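Local coordinates for hypothetical protein (Archaeoglobus fulgidus, PDB 2H6L) that is of unknown function but binds zinc and belongs to the plants-and-prokaryotes-conserved (PPC) domain family, assembling as three chains, at residues R127-D130 with L135-W138; L66-E71 with D97-G102; R15-Y18 with R24-E27; K59-K64 with H104-E109. One frame throughout, in Å; residues are numbered along the deposited sequence.

Contact 1. Residues R127-D130 with L135-W138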
loop_
_atom_site.group_PDB
_atom_site.type_symbol
_atom_site.label_atom_id
_atom_site.label_comp_id
_atom_site.label_asym_id
_atom_site.label_seq_id
_atom_site.Cartn_x
_atom_site.Cartn_y
_atom_site.Cartn_z
ATOM N N ARG A 127 9.078 16.860 11.890
ATOM C CA ARG A 127 9.916 17.060 10.720
ATOM C C ARG A 127 10.786 18.307 10.852
ATOM O O ARG A 127 10.287 19.409 11.084
ATOM C CB ARG A 127 9.047 17.149 9.460
ATOM C CG ARG A 127 8.432 15.813 9.046
ATOM C CD ARG A 127 7.583 15.920 7.786
ATOM N NE ARG A 127 6.948 14.642 7.466
ATOM C CZ ARG A 127 7.595 13.585 6.987
ATOM N NH1 ARG A 127 8.900 13.650 6.757
ATOM N NH2 ARG A 127 6.939 12.456 6.747
ATOM N N ALA A 128 12.094 18.117 10.721
ATOM C CA ALA A 128 13.049 19.219 10.803
ATOM C C ALA A 128 13.977 19.121 9.598
ATOM O O ALA A 128 14.225 18.027 9.082
ATOM C CB ALA A 128 13.854 19.134 12.103
ATOM N N PHE A 129 14.481 20.262 9.142
ATOM C CA PHE A 129 15.369 20.269 7.992
ATOM C C PHE A 129 16.567 19.345 8.204
ATOM O O PHE A 129 17.205 19.356 9.260
ATOM C CB PHE A 129 15.883 21.679 7.712
ATOM C CG PHE A 129 16.707 21.780 6.455
ATOM C CD1 PHE A 129 16.097 21.787 5.207
ATOM C CD2 PHE A 129 18.092 21.853 6.520
ATOM C CE1 PHE A 129 16.856 21.871 4.040
ATOM C CE2 PHE A 129 18.858 21.937 5.358
ATOM C CZ PHE A 129 18.239 21.946 4.119
ATOM N N ASP A 130 16.863 18.544 7.190
ATOM C CA ASP A 130 17.993 17.636 7.238
ATOM C C ASP A 130 18.971 18.077 6.152
ATOM O O ASP A 130 18.623 18.131 4.977
ATOM C CB ASP A 130 17.536 16.207 6.978
ATOM C CG ASP A 130 18.692 15.246 6.889
ATOM O OD1 ASP A 130 19.330 14.980 7.930
ATOM O OD2 ASP A 130 18.970 14.770 5.769
ATOM N N LEU A 135 15.788 17.625 2.755
ATOM C CA LEU A 135 14.400 17.286 3.025
ATOM C C LEU A 135 14.085 17.596 4.487
ATOM O O LEU A 135 14.984 17.898 5.271
ATOM C CB LEU A 135 14.223 15.788 2.771
ATOM C CG LEU A 135 13.100 15.214 1.912
ATOM C CD1 LEU A 135 12.882 16.044 0.656
ATOM C CD2 LEU A 135 13.483 13.780 1.550
ATOM N N PHE A 136 12.810 17.533 4.848
ATOM C CA PHE A 136 12.413 17.755 6.231
ATOM C C PHE A 136 12.101 16.381 6.812
ATOM O O PHE A 136 10.985 15.879 6.670
ATOM C CB PHE A 136 11.179 18.654 6.312
ATOM C CG PHE A 136 11.480 20.111 6.121
ATOM C CD1 PHE A 136 11.558 20.661 4.849
ATOM C CD2 PHE A 136 11.709 20.931 7.219
ATOM C CE1 PHE A 136 11.860 22.011 4.670
ATOM C CE2 PHE A 136 12.012 22.280 7.056
ATOM C CZ PHE A 136 12.087 22.822 5.776
ATOM N N LEU A 137 13.097 15.780 7.460
ATOM C CA LEU A 137 12.959 14.444 8.036
ATOM C C LEU A 137 12.700 14.428 9.537
ATOM O O LEU A 137 12.906 15.425 10.225
ATOM C CB LEU A 137 14.209 13.621 7.709
ATOM C CG LEU A 137 14.565 13.652 6.216
ATOM C CD1 LEU A 137 15.736 12.710 5.923
ATOM C CD2 LEU A 137 13.350 13.257 5.401
ATOM N N TRP A 138 12.250 13.281 10.038
ATOM C CA TRP A 138 11.935 13.127 11.455
ATOM C C TRP A 138 13.141 13.250 12.379
ATOM O O TRP A 138 14.193 12.657 12.139
ATOM C CB TRP A 138 11.236 11.786 11.696
ATOM C CG TRP A 138 9.926 11.664 10.984
ATOM C CD1 TRP A 138 9.023 12.661 10.758
ATOM C CD2 TRP A 138 9.336 10.464 10.459
ATOM N NE1 TRP A 138 7.911 12.162 10.126
ATOM C CE2 TRP A 138 8.074 10.814 9.928
ATOM C CE3 TRP A 138 9.755 9.127 10.383
ATOM C CZ2 TRP A 138 7.215 9.881 9.335
ATOM C CZ3 TRP A 138 8.901 8.191 9.790
ATOM C CH2 TRP A 138 7.644 8.578 9.273
#

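Contact 2. Residues L66-E71 with D97-G102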
loop_
_atom_site.group_PDB
_atom_site.type_symbol
_atom_site.label_atom_id
_atom_site.label_comp_id
_atom_site.label_asym_id
_atom_site.label_seq_id
_atom_site.Cartn_x
_atom_site.Cartn_y
_atom_site.Cartn_z
ATOM N N LEU A 66 -1.120 17.141 -13.931
ATOM C CA LEU A 66 -1.937 16.184 -14.659
ATOM C C LEU A 66 -3.370 16.679 -14.607
ATOM O O LEU A 66 -4.011 16.614 -13.561
ATOM C CB LEU A 66 -1.849 14.809 -14.002
ATOM C CG LEU A 66 -0.493 14.105 -14.063
ATOM C CD1 LEU A 66 -0.481 12.971 -13.057
ATOM C CD2 LEU A 66 -0.232 13.590 -15.481
HETATM N N MSE A 67 -3.861 17.190 -15.728
HETATM C CA MSE A 67 -5.223 17.693 -15.794
HETATM C C MSE A 67 -6.110 16.748 -16.596
HETATM O O MSE A 67 -6.765 17.137 -17.568
HETATM C CB MSE A 67 -5.236 19.105 -16.388
HETATM C CG MSE A 67 -4.598 20.152 -15.472
HETATM SE SE MSE A 67 -4.525 21.955 -16.202
HETATM C CE MSE A 67 -6.365 22.483 -15.915
ATOM N N GLU A 68 -6.104 15.489 -16.176
ATOM C CA GLU A 68 -6.906 14.448 -16.794
ATOM C C GLU A 68 -7.337 13.502 -15.692
ATOM O O GLU A 68 -6.572 13.223 -14.768
ATOM C CB GLU A 68 -6.105 13.654 -17.839
ATOM C CG GLU A 68 -6.822 12.367 -18.289
ATOM C CD GLU A 68 -5.994 11.488 -19.209
ATOM O OE1 GLU A 68 -4.806 11.251 -18.899
ATOM O OE2 GLU A 68 -6.538 11.018 -20.235
ATOM N N PRO A 69 -8.578 13.009 -15.762
ATOM C CA PRO A 69 -9.083 12.081 -14.749
ATOM C C PRO A 69 -8.137 10.888 -14.672
ATOM O O PRO A 69 -7.709 10.374 -15.701
ATOM C CB PRO A 69 -10.449 11.695 -15.299
ATOM C CG PRO A 69 -10.890 12.957 -15.973
ATOM C CD PRO A 69 -9.641 13.383 -16.711
ATOM N N LEU A 70 -7.813 10.456 -13.458
ATOM C CA LEU A 70 -6.911 9.323 -13.271
ATOM C C LEU A 70 -7.370 8.456 -12.110
ATOM O O LEU A 70 -8.001 8.941 -11.175
ATOM C CB LEU A 70 -5.490 9.828 -12.989
ATOM C CG LEU A 70 -4.405 9.829 -14.077
ATOM C CD1 LEU A 70 -5.003 9.911 -15.457
ATOM C CD2 LEU A 70 -3.459 10.999 -13.825
ATOM N N GLU A 71 -7.062 7.165 -12.181
ATOM C CA GLU A 71 -7.415 6.247 -11.110
ATOM C C GLU A 71 -6.316 6.337 -10.061
ATOM O O GLU A 71 -5.149 6.533 -10.399
ATOM C CB GLU A 71 -7.447 4.804 -11.615
ATOM C CG GLU A 71 -8.526 4.477 -12.628
ATOM C CD GLU A 71 -9.838 4.159 -11.966
ATOM O OE1 GLU A 71 -9.851 3.262 -11.095
ATOM O OE2 GLU A 71 -10.854 4.797 -12.310
ATOM N N ASP A 97 -4.777 1.730 -17.092
ATOM C CA ASP A 97 -4.157 0.680 -17.894
ATOM C C ASP A 97 -2.637 0.803 -17.907
ATOM O O ASP A 97 -2.000 0.684 -16.867
ATOM C CB ASP A 97 -4.689 0.707 -19.324
ATOM C CG ASP A 97 -6.157 0.356 -19.398
ATOM O OD1 ASP A 97 -6.610 -0.479 -18.583
ATOM O OD2 ASP A 97 -6.852 0.908 -20.276
ATOM N N GLY A 98 -2.065 1.046 -19.083
ATOM C CA GLY A 98 -0.623 1.172 -19.194
ATOM C C GLY A 98 -0.102 2.588 -19.026
ATOM O O GLY A 98 1.108 2.816 -19.091
ATOM N N GLU A 99 -1.009 3.542 -18.828
ATOM C CA GLU A 99 -0.628 4.939 -18.635
ATOM C C GLU A 99 -0.496 5.160 -17.137
ATOM O O GLU A 99 -1.490 5.383 -16.444
ATOM C CB GLU A 99 -1.701 5.873 -19.198
ATOM C CG GLU A 99 -1.286 7.343 -19.277
ATOM C CD GLU A 99 -2.450 8.264 -19.613
ATOM O OE1 GLU A 99 -3.382 7.816 -20.310
ATOM O OE2 GLU A 99 -2.434 9.438 -19.190
ATOM N N VAL A 100 0.730 5.094 -16.632
ATOM C CA VAL A 100 0.949 5.262 -15.204
ATOM C C VAL A 100 1.942 6.361 -14.856
ATOM O O VAL A 100 2.985 6.497 -15.490
ATOM C CB VAL A 100 1.434 3.945 -14.565
ATOM C CG1 VAL A 100 1.594 4.123 -13.067
ATOM C CG2 VAL A 100 0.444 2.825 -14.874
ATOM N N TYR A 101 1.599 7.132 -13.829
ATOM C CA TYR A 101 2.432 8.229 -13.343
ATOM C C TYR A 101 2.602 7.973 -11.856
ATOM O O TYR A 101 1.753 7.330 -11.241
ATOM C CB TYR A 101 1.717 9.568 -13.525
ATOM C CG TYR A 101 1.267 9.854 -14.935
ATOM C CD1 TYR A 101 2.168 10.294 -15.904
ATOM C CD2 TYR A 101 -0.069 9.707 -15.299
ATOM C CE1 TYR A 101 1.743 10.585 -17.202
ATOM C CE2 TYR A 101 -0.502 9.995 -16.588
ATOM C CZ TYR A 101 0.403 10.436 -17.532
ATOM O OH TYR A 101 -0.036 10.751 -18.788
ATOM N N GLY A 102 3.689 8.461 -11.271
ATOM C CA GLY A 102 3.891 8.247 -9.851
ATOM C C GLY A 102 4.819 9.262 -9.220
ATOM O O GLY A 102 5.642 9.867 -9.908
#

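Contact 3. Residues R15-Y18 with R24-E27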
loop_
_atom_site.group_PDB
_atom_site.type_symbol
_atom_site.label_atom_id
_atom_site.label_comp_id
_atom_site.label_asym_id
_atom_site.label_seq_id
_atom_site.Cartn_x
_atom_site.Cartn_y
_atom_site.Cartn_z
ATOM N N ARG A 15 -14.937 8.776 3.433
ATOM C CA ARG A 15 -15.416 8.979 2.073
ATOM C C ARG A 15 -15.176 10.467 1.860
ATOM O O ARG A 15 -15.854 11.294 2.467
ATOM C CB ARG A 15 -16.917 8.671 1.946
ATOM C CG ARG A 15 -17.502 9.140 0.610
ATOM C CD ARG A 15 -18.998 8.869 0.468
ATOM N NE ARG A 15 -19.512 9.480 -0.753
ATOM C CZ ARG A 15 -20.738 9.303 -1.245
ATOM N NH1 ARG A 15 -21.618 8.524 -0.626
ATOM N NH2 ARG A 15 -21.075 9.898 -2.380
ATOM N N LEU A 16 -14.196 10.804 1.027
ATOM C CA LEU A 16 -13.871 12.197 0.747
ATOM C C LEU A 16 -14.916 12.860 -0.130
ATOM O O LEU A 16 -15.660 12.185 -0.833
ATOM C CB LEU A 16 -12.508 12.294 0.060
ATOM C CG LEU A 16 -11.293 12.355 0.986
ATOM C CD1 LEU A 16 -11.448 11.363 2.112
ATOM C CD2 LEU A 16 -10.029 12.091 0.190
ATOM N N ASP A 17 -14.960 14.187 -0.085
ATOM C CA ASP A 17 -15.909 14.951 -0.885
ATOM C C ASP A 17 -15.429 15.182 -2.309
ATOM O O ASP A 17 -14.258 15.497 -2.549
ATOM C CB ASP A 17 -16.186 16.312 -0.238
ATOM C CG ASP A 17 -16.892 16.191 1.092
ATOM O OD1 ASP A 17 -17.924 15.493 1.157
ATOM O OD2 ASP A 17 -16.421 16.796 2.075
ATOM N N TYR A 18 -16.352 15.027 -3.250
ATOM C CA TYR A 18 -16.075 15.232 -4.660
ATOM C C TYR A 18 -15.675 16.691 -4.910
ATOM O O TYR A 18 -16.237 17.607 -4.311
ATOM C CB TYR A 18 -17.333 14.872 -5.464
ATOM C CG TYR A 18 -17.295 15.243 -6.929
ATOM C CD1 TYR A 18 -17.503 16.560 -7.344
ATOM C CD2 TYR A 18 -17.074 14.274 -7.904
ATOM C CE1 TYR A 18 -17.491 16.901 -8.699
ATOM C CE2 TYR A 18 -17.061 14.602 -9.253
ATOM C CZ TYR A 18 -17.271 15.917 -9.646
ATOM O OH TYR A 18 -17.269 16.238 -10.980
ATOM N N ARG A 24 -5.854 18.089 1.479
ATOM C CA ARG A 24 -6.516 19.028 2.383
ATOM C C ARG A 24 -7.625 18.405 3.227
ATOM O O ARG A 24 -7.749 18.709 4.417
ATOM C CB ARG A 24 -7.082 20.213 1.596
ATOM C CG ARG A 24 -6.028 21.012 0.841
ATOM C CD ARG A 24 -5.043 21.686 1.782
ATOM N NE ARG A 24 -3.955 22.334 1.053
ATOM C CZ ARG A 24 -3.010 23.080 1.617
ATOM N NH1 ARG A 24 -3.010 23.282 2.928
ATOM N NH2 ARG A 24 -2.058 23.622 0.870
ATOM N N GLN A 25 -8.434 17.540 2.620
ATOM C CA GLN A 25 -9.523 16.899 3.349
ATOM C C GLN A 25 -9.002 16.017 4.470
ATOM O O GLN A 25 -9.514 16.047 5.583
ATOM C CB GLN A 25 -10.384 16.069 2.405
ATOM C CG GLN A 25 -11.119 16.908 1.386
ATOM C CD GLN A 25 -12.149 16.118 0.611
ATOM O OE1 GLN A 25 -13.120 15.620 1.176
ATOM N NE2 GLN A 25 -11.940 16.001 -0.692
ATOM N N ILE A 26 -7.978 15.229 4.174
ATOM C CA ILE A 26 -7.403 14.362 5.184
ATOM C C ILE A 26 -6.863 15.217 6.325
ATOM O O ILE A 26 -7.130 14.949 7.496
ATOM C CB ILE A 26 -6.265 13.496 4.584
ATOM C CG1 ILE A 26 -6.864 12.519 3.559
ATOM C CG2 ILE A 26 -5.520 12.749 5.699
ATOM C CD1 ILE A 26 -5.865 11.566 2.912
ATOM N N GLU A 27 -6.114 16.258 5.982
ATOM C CA GLU A 27 -5.548 17.135 6.999
ATOM C C GLU A 27 -6.631 17.750 7.877
ATOM O O GLU A 27 -6.425 17.942 9.071
ATOM C CB GLU A 27 -4.687 18.228 6.348
ATOM C CG GLU A 27 -3.574 17.661 5.458
ATOM C CD GLU A 27 -2.361 18.570 5.345
ATOM O OE1 GLU A 27 -2.542 19.803 5.248
ATOM O OE2 GLU A 27 -1.220 18.045 5.339
#

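Contact 4. Residues K59-K64 with H104-E109. With ZN (zinc ion), chain D; ACY (acetic acid), chain E.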
loop_
_atom_site.group_PDB
_atom_site.type_symbol
_atom_site.label_atom_id
_atom_site.label_comp_id
_atom_site.label_asym_id
_atom_site.label_seq_id
_atom_site.Cartn_x
_atom_site.Cartn_y
_atom_site.Cartn_z
ATOM N N LYS A 59 18.676 18.954 -4.805
ATOM C CA LYS A 59 17.929 19.023 -3.556
ATOM C C LYS A 59 16.669 19.875 -3.660
ATOM O O LYS A 59 16.454 20.790 -2.863
ATOM C CB LYS A 59 18.834 19.560 -2.434
ATOM C CG LYS A 59 20.009 18.642 -2.104
ATOM C CD LYS A 59 21.178 19.404 -1.479
ATOM C CE LYS A 59 20.882 19.854 -0.058
ATOM N NZ LYS A 59 20.785 18.696 0.875
ATOM N N GLU A 60 15.840 19.578 -4.652
ATOM C CA GLU A 60 14.589 20.297 -4.828
ATOM C C GLU A 60 13.580 19.457 -5.612
ATOM O O GLU A 60 13.946 18.604 -6.430
ATOM C CB GLU A 60 14.831 21.657 -5.501
ATOM C CG GLU A 60 15.262 21.624 -6.959
ATOM C CD GLU A 60 15.684 23.005 -7.467
ATOM O OE1 GLU A 60 16.815 23.440 -7.161
ATOM O OE2 GLU A 60 14.878 23.663 -8.159
ATOM N N TYR A 61 12.302 19.678 -5.336
ATOM C CA TYR A 61 11.261 18.925 -6.016
ATOM C C TYR A 61 11.055 19.416 -7.443
ATOM O O TYR A 61 11.354 20.569 -7.772
ATOM C CB TYR A 61 9.953 19.015 -5.231
ATOM C CG TYR A 61 9.877 18.073 -4.047
ATOM C CD1 TYR A 61 9.712 16.700 -4.235
ATOM C CD2 TYR A 61 9.959 18.552 -2.741
ATOM C CE1 TYR A 61 9.628 15.824 -3.148
ATOM C CE2 TYR A 61 9.877 17.684 -1.647
ATOM C CZ TYR A 61 9.710 16.322 -1.860
ATOM O OH TYR A 61 9.621 15.456 -0.795
ATOM N N VAL A 62 10.573 18.510 -8.289
ATOM C CA VAL A 62 10.284 18.791 -9.686
ATOM C C VAL A 62 8.873 18.253 -9.864
ATOM O O VAL A 62 8.667 17.043 -9.867
ATOM C CB VAL A 62 11.242 18.032 -10.616
ATOM C CG1 VAL A 62 10.890 18.304 -12.061
ATOM C CG2 VAL A 62 12.683 18.453 -10.333
ATOM N N LYS A 63 7.901 19.146 -10.004
ATOM C CA LYS A 63 6.519 18.718 -10.126
ATOM C C LYS A 63 5.981 18.527 -11.532
ATOM O O LYS A 63 6.505 19.066 -12.509
ATOM C CB LYS A 63 5.605 19.671 -9.348
ATOM C CG LYS A 63 5.726 21.136 -9.733
ATOM C CD LYS A 63 4.777 22.006 -8.912
ATOM C CE LYS A 63 5.074 21.914 -7.422
ATOM N NZ LYS A 63 4.101 22.694 -6.600
ATOM N N LYS A 64 4.927 17.722 -11.613
ATOM C CA LYS A 64 4.266 17.423 -12.868
ATOM C C LYS A 64 2.770 17.639 -12.673
ATOM O O LYS A 64 2.192 17.198 -11.677
ATOM C CB LYS A 64 4.532 15.972 -13.287
ATOM C CG LYS A 64 3.911 15.607 -14.626
ATOM C CD LYS A 64 4.218 14.176 -15.033
ATOM C CE LYS A 64 3.673 13.897 -16.420
ATOM N NZ LYS A 64 4.113 14.955 -17.373
ATOM N N HIS A 104 5.687 11.977 -5.443
ATOM C CA HIS A 104 5.322 12.653 -4.212
ATOM C C HIS A 104 4.024 13.390 -4.564
ATOM O O HIS A 104 3.940 14.042 -5.605
ATOM C CB HIS A 104 6.426 13.655 -3.843
ATOM C CG HIS A 104 6.190 14.379 -2.557
ATOM N ND1 HIS A 104 6.748 13.981 -1.362
ATOM C CD2 HIS A 104 5.438 15.472 -2.275
ATOM C CE1 HIS A 104 6.349 14.793 -0.398
ATOM N NE2 HIS A 104 5.553 15.705 -0.928
ATOM N N LEU A 105 3.014 13.278 -3.710
ATOM C CA LEU A 105 1.735 13.928 -3.970
ATOM C C LEU A 105 1.664 15.324 -3.363
ATOM O O LEU A 105 1.934 15.505 -2.179
ATOM C CB LEU A 105 0.595 13.074 -3.412
ATOM C CG LEU A 105 -0.813 13.650 -3.540
ATOM C CD1 LEU A 105 -1.195 13.729 -5.014
ATOM C CD2 LEU A 105 -1.793 12.764 -2.775
ATOM N N PHE A 106 1.290 16.306 -4.178
ATOM C CA PHE A 106 1.168 17.683 -3.705
ATOM C C PHE A 106 -0.297 18.050 -3.571
ATOM O O PHE A 106 -0.712 18.625 -2.562
ATOM C CB PHE A 106 1.862 18.647 -4.670
ATOM C CG PHE A 106 3.362 18.571 -4.620
ATOM C CD1 PHE A 106 4.060 19.092 -3.537
ATOM C CD2 PHE A 106 4.075 17.965 -5.644
ATOM C CE1 PHE A 106 5.447 19.013 -3.476
ATOM C CE2 PHE A 106 5.465 17.879 -5.591
ATOM C CZ PHE A 106 6.150 18.402 -4.508
ATOM N N SER A 107 -1.078 17.720 -4.595
ATOM C CA SER A 107 -2.515 17.989 -4.578
ATOM C C SER A 107 -3.248 17.077 -5.552
ATOM O O SER A 107 -2.669 16.574 -6.517
ATOM C CB SER A 107 -2.807 19.440 -4.960
ATOM O OG SER A 107 -2.548 19.658 -6.340
ATOM N N ALA A 108 -4.534 16.880 -5.286
ATOM C CA ALA A 108 -5.380 16.060 -6.131
ATOM C C ALA A 108 -6.833 16.419 -5.884
ATOM O O ALA A 108 -7.281 16.512 -4.742
ATOM C CB ALA A 108 -5.155 14.582 -5.844
ATOM N N GLU A 109 -7.561 16.646 -6.968
ATOM C CA GLU A 109 -8.974 16.957 -6.867
ATOM C C GLU A 109 -9.648 15.600 -6.809
ATOM O O GLU A 109 -9.426 14.758 -7.672
ATOM C CB GLU A 109 -9.443 17.716 -8.097
ATOM C CG GLU A 109 -10.840 18.280 -7.970
ATOM C CD GLU A 109 -11.247 19.070 -9.194
ATOM O OE1 GLU A 109 -10.425 19.885 -9.669
ATOM O OE2 GLU A 109 -12.385 18.882 -9.678
HETATM ZN ZN ZN D . 7.878 12.290 -0.667
HETATM C C ACY E . 10.638 12.338 -1.355
HETATM O O ACY E . 9.682 12.544 -2.066
HETATM O OXT ACY E . 11.844 12.845 -1.677
HETATM C CH3 ACY E . 10.478 11.510 -0.114
#

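Contact 1. Residues R127-D130 with L135-W138
R127 and W138 run side by side, and NE1 of the indole lies over the centre of the guanidinium, 3.5 Å from R127 CZ. The two planes are 36° apart, too tilted for a parallel stack. At the guanidinium edge, R127 NH1 donates to F136 O at 3.1 Å, with the acceptor almost in the guanidinium plane. An extended chain from CG to NE carries the charged group past the F136 carbonyl. Further along, the edge of F129 is directed at the face of F136 (T-shaped), with ring centroids 5.7 Å apart and planes at 74°.

R127, F129, F136 and W138 point to one face of a two-stranded antiparallel beta hairpin, with A128 and L137 between them on the other; R127-W138 and F129-F136 are non-hydrogen-bonded pairs. A128 N reaches L137 O at 2.9 Å, while the return bond from L137 N to A128 O is weak. Nearer the turn, D130 N bonds L135 O at 2.8 Å.

Outer partners fix the polar ends. W138 NE1 bonds S80 OG, and D130 OD2 accepts from T133 N. R127, which touches the zinc ligand H89, forms a salt bridge through NH1 with E114 of the second subunit, and D130 OD1 one with R15 of that subunit.

Contact 2. Residues L66-E71 with D97-G102
L66 and L70 meet Y101 through apolar contact, packing the link between strands 60-66 and 70-82 on the start of strand 99-110 in the antiparallel sheet of the PPC domain. The CD2 methyl of L66 sits above the middle of the phenol ring, 3.7 Å from the centroid and only 8° off the ring normal, which meets the geometry of a CH-pi contact. The other methyl, CD1, lies nearer the ring's root, 4.0 Å from Y101 CG. L70 arrives at about a right angle to Y101, with CD2 3.9 Å from Y101 CD2.

No hydrogen bond crosses between the segments. Within 97-102, Y101 OH donates to E99 OE2 at 2.8 Å, on the anti side and 26° out of the carboxylate plane. It ties the end of the ring to the acid two residues earlier on the same strand.

Electrostatically, the pairing is awkward. E68 OE1 comes within 3.0 Å of E99 OE2, two acceptor oxygens with no hydrogen bond assigned between them. Both glutamate chains are extended beyond CG, which brings the carboxylates together. So close an approach would tend to raise the pKa of one acid, while the salt bridge from K96 to E68 OE2 and the tyrosine hydroxyl on E99 would probably work the other way.

Contact 3. Residues R15-Y18 with R24-E27
L16 and Q25 mark the closest backbone approach, with CA atoms 6.9 Å apart: 15-18 is the irregular piece of chain leaving strand 10-15, while residues 24-27 make a turn of helix 22-33, which follows it. At that separation the backbones are joined by a side chain, and the glutamine ties the helix to the end of a strand of the PPC-domain sheet, away from the zinc site.

The amide of Q25 serves D17 with both of its ends. Its OE1 accepts from D17 N at 2.7 Å, nearly straight (167° at the hydrogen), with the donor in the plane of the amide carbonyl and on a lone pair. Its NE2 donates to D17 O at 3.0 Å, on a lone pair of that carbonyl, though the oxygen lies 21° out of the amide plane. With chi1 at -66° and an extended chain beyond CG, Q25 is long enough to make this span. L16 CG lies against the amide, 3.7 Å from OE1, and the leucine also packs on C113 and V115 of strand 113-119. D17 OD1 is bonded by M1 N of the third subunit.

Two bonds to the N-H and C=O of one residue fix the rotation of the amide and tell its oxygen from its nitrogen. From its buried position the glutamine supplies polar partners to the backbone of D17, which lies in no regular strand.

Contact 4. Residues K59-K64 with H104-E109
Y61 and F106 meet between two strands of the antiparallel sheet of the PPC domain, 60-64 and 104-109, whose axes come within 8.8 Å; strand 45-55 pairs with both.

Y61, H104 and F106 form an aromatic cluster beside the zinc. F106 turns its edge to the face of Y61 in a T-shaped pair, the planes at 89° and F106 CZ 3.8 Å from Y61 CG. Y61 and H104 meet less regularly, with ring planes 44° apart and the tyrosine CZ over the rim of the imidazole. The faces of F106 have different neighbours: H104 CD2 lies over one, and K63 over the other. K63 starts from the crowded rotamer (chi1 55°) and bends again at chi3, which curls its amine over the ring, NZ 4.7 Å from the F106 centroid, in a cation-pi contact.

H104 ND1 binds the zinc ion at 2.1 Å, and NE2 of H89 and NE2 of H91 complete the protein ligands. The fourth is an oxygen of an acetate, probably from the crystallisation liquor; such a molecule often marks a pocket. Y61 OH lies close to H104 ND1, but with that nitrogen given to the metal no hydrogen bond joins them. Instead the hydroxyl makes a weak hydrogen bond, 3.2 Å long, to acetate O, the same atom that ligates zinc.

From the N terminus, contact 3 closes first, tying the exit of strand 10-15 to helix 22-33 across a short loop. Contact 4 opens next at 59-64; nested inside its loop, contact 2 joins the lead-in to strand 70-82 to the start of strand 99-110, and contact 4 then closes at 104-109 on the same strand. The two touch where Y101 CE1 meets K64 CE at 3.9 Å. Contact 1 follows in series as the C-terminal hairpin, so no loops cross. It reaches the zinc region where L135 CD1 packs on Y61 OH, 3.6 Å apart. Contacts 1 and 3 lie on opposite sides of the chain's centre, yet R15 bridges to D130 of the third subunit, joining these regions between chains.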